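PDB 4QQS: glycoside hydrolase family 43 from Halothermothrix orenii, which hydrolyses O-glycosidic bonds with alpha-L-arabinofuranosidase activity and probably takes part in xylan breakdown. Local coordinates for residues N148-G152 against I153-Q157. Residues are numbered along the deposited sequence; the frame is centred on the assembly and turned at random.
Sequences NIING and IHISQ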
ATOM      1  N   ASN A 148       3.465  18.956   5.689  1.00  9.11           N
ATOM      2  CA  ASN A 148       3.449  18.622   7.117  1.00  8.89           C
ATOM      3  C   ASN A 148       4.838  18.838   7.673  1.00  9.12           C
ATOM      4  O   ASN A 148       5.730  18.035   7.427  1.00 10.78           O
ATOM      5  CB  ASN A 148       3.006  17.164   7.279  1.00  8.86           C
ATOM      6  CG  ASN A 148       2.549  16.825   8.676  1.00  8.68           C
ATOM      7  OD1 ASN A 148       2.075  17.684   9.429  1.00 11.03           O
ATOM      8  ND2 ASN A 148       2.608  15.551   9.004  1.00  8.54           N
ATOM      9  N   ILE A 149       5.031  19.953   8.379  1.00 10.32           N
ATOM     10  CA  ILE A 149       6.333  20.297   8.943  1.00 11.21           C
ATOM     11  C   ILE A 149       6.162  20.354  10.450  1.00 10.22           C
ATOM     12  O   ILE A 149       5.320  21.100  10.969  1.00 11.65           O
ATOM     13  CB  ILE A 149       6.856  21.652   8.420  1.00 13.18           C
ATOM     14  CG1 ILE A 149       6.918  21.653   6.894  1.00 14.83           C
ATOM     15  CG2 ILE A 149       8.229  21.967   9.010  1.00 14.21           C
ATOM     16  CD1 ILE A 149       7.233  23.002   6.307  1.00 16.18           C
ATOM     17  N   ILE A 150       6.947  19.555  11.161  1.00  9.69           N
ATOM     18  CA  ILE A 150       6.880  19.501  12.618  1.00 10.02           C
ATOM     19  C   ILE A 150       8.305  19.651  13.135  1.00 10.67           C
ATOM     20  O   ILE A 150       9.194  18.862  12.782  1.00 10.97           O
ATOM     21  CB  ILE A 150       6.252  18.182  13.128  1.00 10.77           C
ATOM     22  CG1 ILE A 150       4.836  18.011  12.567  1.00 11.20           C
ATOM     23  CG2 ILE A 150       6.245  18.161  14.650  1.00 11.00           C
ATOM     24  CD1 ILE A 150       4.184  16.676  12.904  1.00 12.12           C
ATOM     25  N   ASN A 151       8.519  20.691  13.934  1.00 12.00           N
ATOM     26  CA  ASN A 151       9.834  20.994  14.492  1.00 13.61           C
ATOM     27  C   ASN A 151      10.917  20.978  13.426  1.00 13.32           C
ATOM     28  O   ASN A 151      12.005  20.409  13.601  1.00 14.18           O
ATOM     29  CB  ASN A 151      10.132  20.072  15.668  1.00 16.32           C
ATOM     30  CG  ASN A 151       9.253  20.399  16.875  1.00 19.01           C
ATOM     31  OD1 ASN A 151       8.976  21.571  17.157  1.00 20.36           O
ATOM     32  ND2 ASN A 151       8.789  19.374  17.565  1.00 20.41           N
ATOM     33  N   GLY A 152      10.591  21.630  12.316  1.00 13.37           N
ATOM     34  CA  GLY A 152      11.531  21.817  11.228  1.00 13.68           C
ATOM     35  C   GLY A 152      11.664  20.675  10.245  1.00 13.38           C
ATOM     36  O   GLY A 152      12.352  20.839   9.245  1.00 14.81           O
ATOM     37  N   ILE A 153      11.024  19.539  10.520  1.00 11.71           N
ATOM     38  CA  ILE A 153      11.144  18.346   9.693  1.00 10.72           C
ATOM     39  C   ILE A 153       9.913  18.219   8.801  1.00  9.37           C
ATOM     40  O   ILE A 153       8.788  18.302   9.299  1.00  9.33           O
ATOM     41  CB  ILE A 153      11.247  17.082  10.579  1.00 11.09           C
ATOM     42  CG1 ILE A 153      12.363  17.222  11.616  1.00 12.69           C
ATOM     43  CG2 ILE A 153      11.459  15.841   9.736  1.00 11.22           C
ATOM     44  CD1 ILE A 153      13.725  17.543  11.033  1.00 14.18           C
ATOM     45  N   HIS A 154      10.116  18.008   7.500  1.00  8.85           N
ATOM     46  CA  HIS A 154       9.012  17.635   6.614  1.00  8.83           C
ATOM     47  C   HIS A 154       8.767  16.159   6.843  1.00  7.88           C
ATOM     48  O   HIS A 154       9.638  15.338   6.548  1.00  8.85           O
ATOM     49  CB  HIS A 154       9.379  17.854   5.149  1.00 10.16           C
ATOM     50  CG  HIS A 154       9.230  19.269   4.681  1.00 13.87           C
ATOM     51  ND1 HIS A 154      10.197  20.224   4.881  1.00 16.45           N
ATOM     52  CD2 HIS A 154       8.235  19.890   4.002  1.00 15.25           C
ATOM     53  CE1 HIS A 154       9.815  21.373   4.348  1.00 16.82           C
ATOM     54  NE2 HIS A 154       8.627  21.196   3.803  1.00 16.87           N
ATOM     55  N   ILE A 155       7.603  15.810   7.383  1.00  7.52           N
ATOM     56  CA  ILE A 155       7.405  14.481   7.940  1.00  7.21           C
ATOM     57  C   ILE A 155       6.072  13.888   7.519  1.00  6.85           C
ATOM     58  O   ILE A 155       5.024  14.528   7.658  1.00  7.88           O
ATOM     59  CB  ILE A 155       7.561  14.522   9.493  1.00  8.30           C
ATOM     60  CG1 ILE A 155       7.528  13.125  10.103  1.00  8.69           C
ATOM     61  CG2 ILE A 155       6.557  15.455  10.141  1.00  9.41           C
ATOM     62  CD1 ILE A 155       8.086  13.088  11.528  1.00 10.39           C
ATOM     63  N   SER A 156       6.126  12.671   6.981  1.00  6.08           N
ATOM     64  CA  SER A 156       4.925  11.902   6.696  1.00  6.26           C
ATOM     65  C   SER A 156       4.559  11.053   7.899  1.00  6.11           C
ATOM     66  O   SER A 156       5.374  10.261   8.380  1.00  6.85           O
ATOM     67  CB  SER A 156       5.105  11.024   5.460  1.00  6.73           C
ATOM     68  OG  SER A 156       5.114  11.815   4.284  1.00  7.46           O
ATOM     69  N   GLN A 157       3.344  11.257   8.399  1.00  5.98           N
ATOM     70  CA  GLN A 157       2.795  10.546   9.553  1.00  5.81           C
ATOM     71  C   GLN A 157       1.603   9.703   9.123  1.00  5.59           C
ATOM     72  O   GLN A 157       0.854  10.113   8.232  1.00  6.32           O
ATOM     73  CB  GLN A 157       2.280  11.546  10.589  1.00  6.56           C
ATOM     74  CG  GLN A 157       3.267  12.576  11.083  1.00  7.27           C
ATOM     75  CD  GLN A 157       2.555  13.576  11.973  1.00  7.81           C
ATOM     76  OE1 GLN A 157       1.631  14.252  11.526  1.00  8.21           O
ATOM     77  NE2 GLN A 157       2.928  13.626  13.246  1.00  8.93           N
TER
HETATM   78  O   HOH W   1      12.855  20.016   6.689  1.00 21.02           O
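The side-chain amide of Asn148 reaches across to the partner strand and gives its ND2 to two acceptors. One bond, ND2 to Gln157 OE1 at 3.0 Å, is nearly straight at the hydrogen and lies in the amide plane of Asn148, yet arrives above the carbonyl plane of Gln157; the two amides are turned 51° apart. The other, ND2 to Ile155 O at 2.9 Å, is more bent (133° at the hydrogen). Asn148 CG stands anti to its own N (chi1 -163°), which places ND2 between the two acceptors. Gln157 is itself fixed from outside, OE1 by Tyr159 OH and NE2 by Gln179 OE1. With an alanine here in place of Asn148, Ile155 O would probably lose its side-chain donor and Gln157 OE1 one of its partners.

The backbones form a two-residue antiparallel beta hairpin, closed by a type I' turn over Ile150-Ile153, at the periphery of the five-bladed beta-propeller. Ile150 and Ile153 are the hydrogen-bonded pair, N to O both ways, and Ile155 N bonds Asn148 O at 2.9 Å. Asn151 and Gly152, both with positive phi, make the corner. A water joins Gly152 O, to which it donates, with His154 ND1 at the ring edge.

In the non-hydrogen-bonded pair, Ile149 lies alongside His154 and sets CG1 over the imidazole face, 3.7 Å from its centroid, in a CH-pi contact; Trp191 stacks on His154 too. On the other face of the hairpin, Ile150 CD1 packs 3.8 Å from Ile155 CG2 and 3.3 Å from Gln157 NE2. The Asn148 amide thus ties the start of the first arm to Ile155 and Gln157 on the second, and the side chain of Gln157 lies about 9 Å from that of Glu195, the predicted proton donor.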